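Local coordinates for tartrate dehydrogenase/decarboxylase (PDB 3FLK), which oxidises tartrate with NAD, converts meso-tartrate to D-glycerate and catalyses the oxidative decarboxylation of D-malate to pyruvate, using magnesium or manganese, at residues Val131-Asn136 with Phe238-Ala243; Ala190-Gly195 with Gln222-Leu227. The protein carries 1 engineered substitution. All coordinates share one frame; numbering follows the deposited sequence.

Interaction 1. Residues Val131-Asn136 with Phe238-Ala243; sequences VVVREN and FDVVVA. With OXL (oxalate ion), chain G.
V131, V133 and E135 join D239, V241 and A243 through five backbone hydrogen bonds, the pattern of two parallel strands, with V131 beside V240 and R134 beside A243. V131 N gives to D239 O at 2.8 Å, and V131 O receives V241 N. V133 N gives to V241 O at 2.7 Å, almost straight at 173°, while V133 O takes A243 N. E135 N then meets A243 O at 3.0 Å. A CA-H group leans on one of the same oxygens, V132 CA lying 3.3 Å from V241 O.

The apolar contacts lie on the face of V131, V133, V240 and V242. V131 and V240 stand side by side, pointing the same way, with CG1 of the first 3.8 Å from CG2 of the second. V133 CG2 meets V240 CG1 at 4.0 Å, the two side chains crossing at a slant. Compact, beta-branched valines suit this layer, of which V131, V133 and V242 pack against L178, I171 and A175 of helix 165-181.

The polar contact belongs to R134, on the other face with V132, V241 and A243. Its CG is anti to the backbone N (chi1 170°) and the chain runs extended to NE, a reach that arginine's length allows. NH1 donates to O2 of the oxalate at 2.9 Å, nearly straight (170°), with O2 in plane at the guanidinium edge. NE bonds to N245 O, which helps fix the group's rotation, and N136 OD1 lies over one face toward the rim. R108 approaches with like charge, which the anionic oxalate probably offsets.

These are neighbouring parallel strands inside the large mixed sheet of an isocitrate/isopropylmalate dehydrogenase fold; near the C-terminal end of strand 129-135, R134 reaches into the oxalate pocket.

Interaction 2. Residues Ala190-Gly195 with Gln222-Leu227; sequences ATKSNG and QHIDIL. With MG (magnesium ion), chain I; NAI (1,4-dihydronicotinamide adenine dinucleotide), chain N; OXL (oxalate ion), chain O.
The beta-alpha-beta unit of strand 186-191, helix 199-211 and strand 218-223 brings T191 beside H223 at the cofactor and metal site, where H223 is the N-cap residue of helix 224-233. T191 N bonds to Q222 O at 2.9 Å, and T191 O weakly receives I224 N at the helix start. On the strand just before T191, the small A190 CB fits against L227 CD2, 3.6 Å away.

K192 bends at chi2 (47°), CD passing H223 CB and I224 CG2 with its chain at about a right angle to both side chains. Four acceptors surround its NZ, more than three protons can serve with full bonds: N194 OD1 at 2.9 Å, water 1, D249 of the second subunit in a salt bridge, and oxalate O4, longer at 3.2 Å from K192 NZ. N194 OD1 is gripped twice, since G195 N also donates to it.

The N194 amide stacks on the H223 ring with planes 12° apart, ND2 lying 3.5 Å above the ring near its rim. ND2 also donates to the ribose oxygen O2D of the dinucleotide at 3.1 Å and to water 1, work that suits an amide with a donor and an acceptor. An alanine here would probably leave O2D without this donor, K192 NZ without one anchor and the ring without its stacked amide. H223 NE2 bonds to D86 of the second subunit, whereas the buried ND1 finds no hydrogen-bond partner, its edge being met by K192 CA and S193 N.

D225 ties the helix start to the magnesium, which two oxalate oxygens, waters 2 and 3 and D249 of the second subunit also bind. Its OD1 accepts I226 N from above the carboxylate plane, which helps hold the group in place, while OD2 meets the metal at 2.0 Å.

In the fold
Of the four segments, 131-136 on strand 129-135 comes first, after the N-terminal strands and helices. The chain then builds helix 165-181 and strand 186-191, reaches 190-195, crosses by helix 199-211 to strand 218-223, and turns into helix 224-233, where interaction 2 closes the short loop. The helix leads on to strand 240-243, where interaction 1 closes the long loop around it. Strand 240-243 slots between 129-135 and 186-191, so V242 O probably bonds to A190 N (2.9 Å) and the two contacts share one sheet. F238 also packs on L227. Each oxalate is bound by R134 of one subunit and K192 of the other, so both contacts serve active sites that span the dimer.

Interaction 1. Residues Val131-Asn136 with Phe238-Ala243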
ATOM      1  N   VAL A 131      -0.699 -16.414   1.840  1.00 16.29           N
ATOM      2  CA  VAL A 131      -1.647 -16.040   2.878  1.00 15.47           C
ATOM      3  C   VAL A 131      -1.162 -14.805   3.644  1.00 14.87           C
ATOM      4  O   VAL A 131      -0.012 -14.742   4.093  1.00 14.39           O
ATOM      5  CB  VAL A 131      -1.977 -17.239   3.823  1.00 15.68           C
ATOM      6  CG1 VAL A 131      -0.718 -17.805   4.478  1.00 16.00           C
ATOM      7  CG2 VAL A 131      -3.014 -16.854   4.876  1.00 15.59           C
ATOM      8  N   VAL A 132      -2.044 -13.817   3.755  1.00 14.01           N
ATOM      9  CA  VAL A 132      -1.779 -12.637   4.567  1.00 13.28           C
ATOM     10  C   VAL A 132      -2.294 -12.886   5.981  1.00 12.91           C
ATOM     11  O   VAL A 132      -3.459 -13.236   6.177  1.00 12.80           O
ATOM     12  CB  VAL A 132      -2.424 -11.366   3.961  1.00 13.24           C
ATOM     13  CG1 VAL A 132      -2.249 -10.158   4.888  1.00 13.09           C
ATOM     14  CG2 VAL A 132      -1.839 -11.081   2.582  1.00 13.12           C
ATOM     15  N   VAL A 133      -1.398 -12.733   6.953  1.00 12.52           N
ATOM     16  CA  VAL A 133      -1.731 -12.835   8.366  1.00 12.21           C
ATOM     17  C   VAL A 133      -1.683 -11.411   8.917  1.00 12.28           C
ATOM     18  O   VAL A 133      -0.608 -10.823   9.066  1.00 11.93           O
ATOM     19  CB  VAL A 133      -0.745 -13.770   9.124  1.00 12.33           C
ATOM     20  CG1 VAL A 133      -1.092 -13.851  10.605  1.00 11.79           C
ATOM     21  CG2 VAL A 133      -0.746 -15.171   8.504  1.00 12.20           C
ATOM     22  N   ARG A 134      -2.860 -10.859   9.191  1.00 12.29           N
ATOM     23  CA  ARG A 134      -2.994  -9.452   9.554  1.00 12.67           C
ATOM     24  C   ARG A 134      -3.358  -9.286  11.028  1.00 12.74           C
ATOM     25  O   ARG A 134      -4.316  -9.893  11.511  1.00 12.73           O
ATOM     26  CB  ARG A 134      -4.049  -8.791   8.653  1.00 12.64           C
ATOM     27  CG  ARG A 134      -4.474  -7.383   9.054  1.00 12.94           C
ATOM     28  CD  ARG A 134      -5.791  -7.019   8.388  1.00 14.42           C
ATOM     29  NE  ARG A 134      -6.247  -5.678   8.747  1.00 14.87           N
ATOM     30  CZ  ARG A 134      -7.456  -5.196   8.476  1.00 15.29           C
ATOM     31  NH1 ARG A 134      -8.349  -5.945   7.840  1.00 16.42           N
ATOM     32  NH2 ARG A 134      -7.776  -3.961   8.842  1.00 14.94           N
ATOM     33  N   GLU A 135      -2.587  -8.460  11.736  1.00 12.96           N
ATOM     34  CA  GLU A 135      -2.902  -8.108  13.119  1.00 13.40           C
ATOM     35  C   GLU A 135      -4.217  -7.333  13.136  1.00 13.44           C
ATOM     36  O   GLU A 135      -4.399  -6.393  12.362  1.00 13.36           O
ATOM     37  CB  GLU A 135      -1.771  -7.288  13.750  1.00 13.46           C
ATOM     38  CG  GLU A 135      -1.751  -7.326  15.285  1.00 14.42           C
ATOM     39  CD  GLU A 135      -2.958  -6.639  15.915  1.00 15.10           C
ATOM     40  OE1 GLU A 135      -3.286  -5.504  15.502  1.00 16.16           O
ATOM     41  OE2 GLU A 135      -3.589  -7.240  16.814  1.00 15.55           O
ATOM     42  N   ASN A 136      -5.119  -7.722  14.031  1.00 13.72           N
ATOM     43  CA  ASN A 136      -6.519  -7.323  13.927  1.00 14.26           C
ATOM     44  C   ASN A 136      -7.095  -6.541  15.122  1.00 14.87           C
ATOM     45  O   ASN A 136      -8.295  -6.251  15.144  1.00 15.01           O
ATOM     46  CB  ASN A 136      -7.358  -8.583  13.669  1.00 14.19           C
ATOM     47  CG  ASN A 136      -8.571  -8.326  12.797  1.00 13.48           C
ATOM     48  OD1 ASN A 136      -8.547  -7.487  11.894  1.00 12.45           O
ATOM     49  ND2 ASN A 136      -9.635  -9.079  13.047  1.00 12.77           N
ATOM     50  N   PHE A 238       6.307 -15.238  -2.293  1.00 16.48           N
ATOM     51  CA  PHE A 238       5.576 -15.151  -1.030  1.00 16.26           C
ATOM     52  C   PHE A 238       4.805 -16.415  -0.679  1.00 16.31           C
ATOM     53  O   PHE A 238       4.265 -17.092  -1.559  1.00 16.30           O
ATOM     54  CB  PHE A 238       4.661 -13.920  -1.027  1.00 16.14           C
ATOM     55  CG  PHE A 238       5.384 -12.644  -1.345  1.00 15.68           C
ATOM     56  CD1 PHE A 238       6.230 -12.057  -0.406  1.00 15.19           C
ATOM     57  CD2 PHE A 238       5.250 -12.046  -2.594  1.00 15.41           C
ATOM     58  CE1 PHE A 238       6.921 -10.891  -0.701  1.00 15.02           C
ATOM     59  CE2 PHE A 238       5.935 -10.874  -2.900  1.00 15.28           C
ATOM     60  CZ  PHE A 238       6.772 -10.296  -1.951  1.00 15.89           C
ATOM     61  N   ASP A 239       4.775 -16.727   0.614  1.00 16.23           N
ATOM     62  CA  ASP A 239       3.957 -17.819   1.136  1.00 16.20           C
ATOM     63  C   ASP A 239       3.120 -17.361   2.326  1.00 15.72           C
ATOM     64  O   ASP A 239       1.892 -17.405   2.276  1.00 15.92           O
ATOM     65  CB  ASP A 239       4.814 -19.026   1.519  1.00 16.60           C
ATOM     66  CG  ASP A 239       3.980 -20.280   1.730  1.00 18.20           C
ATOM     67  OD1 ASP A 239       3.339 -20.744   0.762  1.00 20.44           O
ATOM     68  OD2 ASP A 239       3.954 -20.796   2.865  1.00 20.09           O
ATOM     69  N   VAL A 240       3.788 -16.949   3.402  1.00 14.91           N
ATOM     70  CA  VAL A 240       3.107 -16.345   4.548  1.00 14.33           C
ATOM     71  C   VAL A 240       3.591 -14.904   4.683  1.00 13.94           C
ATOM     72  O   VAL A 240       4.794 -14.656   4.797  1.00 13.74           O
ATOM     73  CB  VAL A 240       3.361 -17.124   5.866  1.00 14.30           C
ATOM     74  CG1 VAL A 240       2.730 -16.411   7.061  1.00 13.94           C
ATOM     75  CG2 VAL A 240       2.825 -18.547   5.765  1.00 14.54           C
ATOM     76  N   VAL A 241       2.652 -13.962   4.640  1.00 13.39           N
ATOM     77  CA  VAL A 241       2.965 -12.544   4.802  1.00 12.76           C
ATOM     78  C   VAL A 241       2.303 -12.027   6.077  1.00 12.59           C
ATOM     79  O   VAL A 241       1.075 -12.022   6.193  1.00 12.60           O
ATOM     80  CB  VAL A 241       2.534 -11.699   3.570  1.00 12.99           C
ATOM     81  CG1 VAL A 241       2.973 -10.245   3.725  1.00 12.74           C
ATOM     82  CG2 VAL A 241       3.110 -12.284   2.282  1.00 12.42           C
ATOM     83  N   VAL A 242       3.124 -11.615   7.039  1.00 11.99           N
ATOM     84  CA  VAL A 242       2.630 -11.101   8.312  1.00 11.59           C
ATOM     85  C   VAL A 242       2.761  -9.576   8.346  1.00 11.65           C
ATOM     86  O   VAL A 242       3.779  -9.017   7.924  1.00 11.49           O
ATOM     87  CB  VAL A 242       3.314 -11.800   9.535  1.00 11.57           C
ATOM     88  CG1 VAL A 242       4.819 -11.509   9.594  1.00 10.86           C
ATOM     89  CG2 VAL A 242       2.617 -11.433  10.850  1.00 11.49           C
ATOM     90  N   ALA A 243       1.716  -8.909   8.827  1.00 11.62           N
ATOM     91  CA  ALA A 243       1.628  -7.453   8.741  1.00 11.89           C
ATOM     92  C   ALA A 243       0.765  -6.851   9.842  1.00 11.97           C
ATOM     93  O   ALA A 243      -0.068  -7.538  10.440  1.00 12.07           O
ATOM     94  CB  ALA A 243       1.096  -7.040   7.363  1.00 11.74           C
TER
HETATM   95  C1  OXL G 403     -10.951  -2.717   5.751  1.00 24.02           C
HETATM   96  C2  OXL G 403     -10.664  -4.135   5.981  1.00 23.97           C
HETATM   97  O1  OXL G 403     -10.744  -2.237   4.610  1.00 22.59           O
HETATM   98  O2  OXL G 403     -10.844  -4.627   7.117  1.00 23.95           O
HETATM   99  O3  OXL G 403     -11.380  -2.016   6.695  1.00 24.70           O
HETATM  100  O4  OXL G 403     -10.233  -4.822   5.024  1.00 23.69           O

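Interaction 2. Residues Ala190-Gly195 with Gln222-Leu227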
ATOM      1  N   ALA A 190       5.949  -7.498   6.806  1.00 14.10           N
ATOM      2  CA  ALA A 190       5.764  -6.146   6.284  1.00 14.28           C
ATOM      3  C   ALA A 190       6.234  -5.131   7.319  1.00 14.54           C
ATOM      4  O   ALA A 190       5.829  -5.186   8.481  1.00 14.62           O
ATOM      5  CB  ALA A 190       4.303  -5.898   5.916  1.00 14.03           C
ATOM      6  N   THR A 191       7.089  -4.208   6.891  1.00 15.09           N
ATOM      7  CA  THR A 191       7.622  -3.189   7.792  1.00 15.55           C
ATOM      8  C   THR A 191       7.729  -1.803   7.134  1.00 15.92           C
ATOM      9  O   THR A 191       7.457  -1.649   5.946  1.00 15.83           O
ATOM     10  CB  THR A 191       8.987  -3.639   8.412  1.00 15.60           C
ATOM     11  OG1 THR A 191       9.358  -2.747   9.473  1.00 16.02           O
ATOM     12  CG2 THR A 191      10.094  -3.676   7.371  1.00 15.49           C
ATOM     13  N   LYS A 192       8.087  -0.799   7.931  1.00 16.45           N
ATOM     14  CA  LYS A 192       8.480   0.519   7.423  1.00 17.27           C
ATOM     15  C   LYS A 192       9.353   1.191   8.474  1.00 17.77           C
ATOM     16  O   LYS A 192       9.051   2.283   8.963  1.00 17.59           O
ATOM     17  CB  LYS A 192       7.264   1.386   7.057  1.00 17.19           C
ATOM     18  CG  LYS A 192       7.552   2.424   5.960  1.00 17.55           C
ATOM     19  CD  LYS A 192       8.306   1.790   4.788  1.00 18.55           C
ATOM     20  CE  LYS A 192       8.358   2.681   3.561  1.00 19.06           C
ATOM     21  NZ  LYS A 192       9.371   3.768   3.662  1.00 19.65           N
ATOM     22  N   SER A 193      10.444   0.506   8.810  1.00 18.67           N
ATOM     23  CA  SER A 193      11.314   0.884   9.920  1.00 19.58           C
ATOM     24  C   SER A 193      12.291   2.010   9.594  1.00 20.29           C
ATOM     25  O   SER A 193      13.183   2.304  10.390  1.00 20.58           O
ATOM     26  CB  SER A 193      12.051  -0.346  10.462  1.00 19.67           C
ATOM     27  OG  SER A 193      12.484  -1.195   9.410  1.00 19.62           O
ATOM     28  N   ASN A 194      12.135   2.634   8.428  1.00 20.97           N
ATOM     29  CA  ASN A 194      12.847   3.876   8.149  1.00 21.80           C
ATOM     30  C   ASN A 194      11.999   5.107   8.471  1.00 22.65           C
ATOM     31  O   ASN A 194      12.426   5.968   9.238  1.00 22.84           O
ATOM     32  CB  ASN A 194      13.439   3.920   6.725  1.00 21.57           C
ATOM     33  CG  ASN A 194      12.457   3.481   5.640  1.00 21.35           C
ATOM     34  OD1 ASN A 194      11.239   3.499   5.821  1.00 20.53           O
ATOM     35  ND2 ASN A 194      13.001   3.095   4.489  1.00 20.45           N
ATOM     36  N   GLY A 195      10.788   5.160   7.915  1.00 23.39           N
ATOM     37  CA  GLY A 195       9.889   6.305   8.084  1.00 24.68           C
ATOM     38  C   GLY A 195       9.184   6.385   9.428  1.00 25.74           C
ATOM     39  O   GLY A 195       9.057   7.466  10.004  1.00 25.45           O
ATOM     40  N   GLN A 222      10.486  -6.675   4.591  1.00 15.50           N
ATOM     41  CA  GLN A 222      10.445  -5.786   3.444  1.00 15.04           C
ATOM     42  C   GLN A 222       9.668  -4.537   3.812  1.00 14.26           C
ATOM     43  O   GLN A 222       8.597  -4.623   4.423  1.00 14.18           O
ATOM     44  CB  GLN A 222       9.801  -6.484   2.239  1.00 14.94           C
ATOM     45  CG  GLN A 222      10.600  -7.669   1.697  1.00 15.75           C
ATOM     46  CD  GLN A 222       9.992  -8.301   0.457  1.00 15.91           C
ATOM     47  OE1 GLN A 222      10.135  -9.504   0.231  1.00 18.65           O
ATOM     48  NE2 GLN A 222       9.316  -7.495  -0.357  1.00 17.10           N
ATOM     49  N   HIS A 223      10.222  -3.379   3.460  1.00 13.48           N
ATOM     50  CA  HIS A 223       9.503  -2.126   3.616  1.00 12.94           C
ATOM     51  C   HIS A 223       8.231  -2.197   2.773  1.00 12.38           C
ATOM     52  O   HIS A 223       8.236  -2.772   1.684  1.00 11.63           O
ATOM     53  CB  HIS A 223      10.367  -0.932   3.204  1.00 13.09           C
ATOM     54  CG  HIS A 223      11.530  -0.679   4.116  1.00 13.68           C
ATOM     55  ND1 HIS A 223      11.389  -0.490   5.474  1.00 14.93           N
ATOM     56  CD2 HIS A 223      12.855  -0.562   3.858  1.00 14.63           C
ATOM     57  CE1 HIS A 223      12.575  -0.280   6.016  1.00 15.15           C
ATOM     58  NE2 HIS A 223      13.482  -0.315   5.056  1.00 15.46           N
ATOM     59  N   ILE A 224       7.151  -1.621   3.291  1.00 12.01           N
ATOM     60  CA  ILE A 224       5.826  -1.753   2.681  1.00 11.76           C
ATOM     61  C   ILE A 224       5.775  -1.278   1.224  1.00 11.88           C
ATOM     62  O   ILE A 224       5.093  -1.889   0.404  1.00 12.24           O
ATOM     63  CB  ILE A 224       4.702  -1.105   3.560  1.00 11.69           C
ATOM     64  CG1 ILE A 224       3.300  -1.430   3.014  1.00 11.03           C
ATOM     65  CG2 ILE A 224       4.903   0.408   3.721  1.00 11.13           C
ATOM     66  CD1 ILE A 224       2.898  -2.901   3.131  1.00  9.83           C
ATOM     67  N   ASP A 225       6.512  -0.216   0.900  1.00 12.09           N
ATOM     68  CA  ASP A 225       6.512   0.313  -0.465  1.00 12.22           C
ATOM     69  C   ASP A 225       7.050  -0.695  -1.487  1.00 12.17           C
ATOM     70  O   ASP A 225       6.388  -0.970  -2.489  1.00 11.85           O
ATOM     71  CB  ASP A 225       7.203   1.686  -0.561  1.00 12.35           C
ATOM     72  CG  ASP A 225       8.667   1.664  -0.126  1.00 12.98           C
ATOM     73  OD1 ASP A 225       9.127   0.682   0.494  1.00 13.85           O
ATOM     74  OD2 ASP A 225       9.363   2.661  -0.410  1.00 13.03           O
ATOM     75  N   ILE A 226       8.219  -1.272  -1.213  1.00 11.91           N
ATOM     76  CA  ILE A 226       8.805  -2.254  -2.124  1.00 11.92           C
ATOM     77  C   ILE A 226       8.087  -3.612  -2.065  1.00 11.86           C
ATOM     78  O   ILE A 226       8.071  -4.347  -3.051  1.00 12.06           O
ATOM     79  CB  ILE A 226      10.350  -2.405  -1.933  1.00 12.01           C
ATOM     80  CG1 ILE A 226      10.979  -3.132  -3.131  1.00 12.10           C
ATOM     81  CG2 ILE A 226      10.690  -3.105  -0.614  1.00 11.83           C
ATOM     82  CD1 ILE A 226      10.864  -2.388  -4.468  1.00 12.96           C
ATOM     83  N   LEU A 227       7.485  -3.926  -0.921  1.00 11.62           N
ATOM     84  CA  LEU A 227       6.680  -5.135  -0.790  1.00 11.68           C
ATOM     85  C   LEU A 227       5.488  -5.096  -1.753  1.00 11.83           C
ATOM     86  O   LEU A 227       5.241  -6.061  -2.472  1.00 11.42           O
ATOM     87  CB  LEU A 227       6.212  -5.322   0.656  1.00 11.71           C
ATOM     88  CG  LEU A 227       5.365  -6.544   1.037  1.00 12.09           C
ATOM     89  CD1 LEU A 227       5.969  -7.842   0.540  1.00 12.11           C
ATOM     90  CD2 LEU A 227       5.198  -6.599   2.536  1.00 11.65           C
TER
HETATM   91 MG    MG I 405       9.629   4.612  -0.959  1.00 17.84          MG
HETATM   92  PA  NAI N 401      15.402  -0.142  -2.502  1.00 16.95           P
HETATM   93  O1A NAI N 401      14.691   0.856  -3.333  1.00 16.02           O
HETATM   94  O2A NAI N 401      16.779   0.303  -2.200  1.00 17.19           O
HETATM   95  O5B NAI N 401      15.462  -1.554  -3.269  1.00 16.24           O
HETATM   96  C5B NAI N 401      14.322  -2.364  -3.446  1.00 16.02           C
HETATM   97  C4B NAI N 401      14.539  -3.357  -4.586  1.00 16.06           C
HETATM   98  O4B NAI N 401      14.556  -2.690  -5.835  1.00 15.90           O
HETATM   99  C3B NAI N 401      15.864  -4.093  -4.458  1.00 16.51           C
HETATM  100  O3B NAI N 401      15.657  -5.445  -4.796  1.00 16.70           O
HETATM  101  C2B NAI N 401      16.769  -3.414  -5.466  1.00 16.41           C
HETATM  102  O2B NAI N 401      17.713  -4.293  -6.036  1.00 16.84           O
HETATM  103  C1B NAI N 401      15.799  -2.854  -6.495  1.00 15.91           C
HETATM  104  N9A NAI N 401      16.280  -1.562  -7.007  1.00 15.69           N
HETATM  105  C8A NAI N 401      16.270  -0.358  -6.347  1.00 16.04           C
HETATM  106  N7A NAI N 401      16.793   0.583  -7.162  1.00 15.70           N
HETATM  107  C5A NAI N 401      17.132   0.003  -8.329  1.00 15.62           C
HETATM  108  C6A NAI N 401      17.701   0.508  -9.493  1.00 15.67           C
HETATM  109  N6A NAI N 401      17.957   1.809  -9.609  1.00 15.72           N
HETATM  110  N1A NAI N 401      17.936  -0.345 -10.553  1.00 15.92           N
HETATM  111  C2A NAI N 401      17.615  -1.687 -10.458  1.00 15.99           C
HETATM  112  N3A NAI N 401      17.053  -2.181  -9.295  1.00 15.75           N
HETATM  113  C4A NAI N 401      16.813  -1.348  -8.249  1.00 15.83           C
HETATM  114  O3  NAI N 401      14.510  -0.347  -1.180  1.00 16.48           O
HETATM  115  PN  NAI N 401      14.837  -1.297   0.076  1.00 16.50           P
HETATM  116  O1N NAI N 401      15.600  -2.482  -0.377  1.00 16.72           O
HETATM  117  O2N NAI N 401      13.553  -1.478   0.784  1.00 16.35           O
HETATM  118  O5D NAI N 401      15.763  -0.360   1.000  1.00 16.71           O
HETATM  119  C5D NAI N 401      17.173  -0.439   0.986  1.00 17.14           C
HETATM  120  C4D NAI N 401      17.755   0.730   1.776  1.00 16.81           C
HETATM  121  O4D NAI N 401      17.458   1.959   1.135  1.00 16.66           O
HETATM  122  C3D NAI N 401      17.183   0.825   3.181  1.00 17.00           C
HETATM  123  O3D NAI N 401      18.236   1.142   4.062  1.00 17.24           O
HETATM  124  C2D NAI N 401      16.194   1.975   3.104  1.00 16.82           C
HETATM  125  O2D NAI N 401      16.058   2.629   4.343  1.00 17.17           O
HETATM  126  C1D NAI N 401      16.821   2.855   2.031  1.00 17.28           C
HETATM  127  N1N NAI N 401      15.882   3.711   1.274  1.00 17.88           N
HETATM  128  C2N NAI N 401      16.232   5.018   1.060  1.00 17.57           C
HETATM  129  C3N NAI N 401      15.398   5.870   0.338  1.00 17.95           C
HETATM  130  C7N NAI N 401      15.904   7.223  -0.069  1.00 18.63           C
HETATM  131  O7N NAI N 401      17.285   7.489   0.014  1.00 18.01           O
HETATM  132  N7N NAI N 401      15.043   8.147  -0.503  1.00 18.61           N
HETATM  133  C4N NAI N 401      14.198   5.376  -0.176  1.00 17.97           C
HETATM  134  C5N NAI N 401      13.848   4.041   0.040  1.00 17.93           C
HETATM  135  C6N NAI N 401      14.703   3.213   0.766  1.00 17.90           C
HETATM  136  C1  OXL O 402      10.624   7.196   0.352  1.00 24.39           C
HETATM  137  C2  OXL O 402      10.927   6.175   1.361  1.00 25.07           C
HETATM  138  O1  OXL O 402      10.288   6.818  -0.798  1.00 23.55           O
HETATM  139  O2  OXL O 402      11.382   6.517   2.479  1.00 25.82           O
HETATM  140  O3  OXL O 402      10.702   8.408   0.653  1.00 23.25           O
HETATM  141  O4  OXL O 402      10.716   4.973   1.073  1.00 24.71           O
HETATM  142  O   HOH W   1      11.458   2.537   2.146  1.00 22.16           O
HETATM  143  O   HOH W   2      11.225   4.196  -2.156  1.00 13.12           O
HETATM  144  O   HOH W   3       8.334   4.917  -2.597  1.00 12.25           O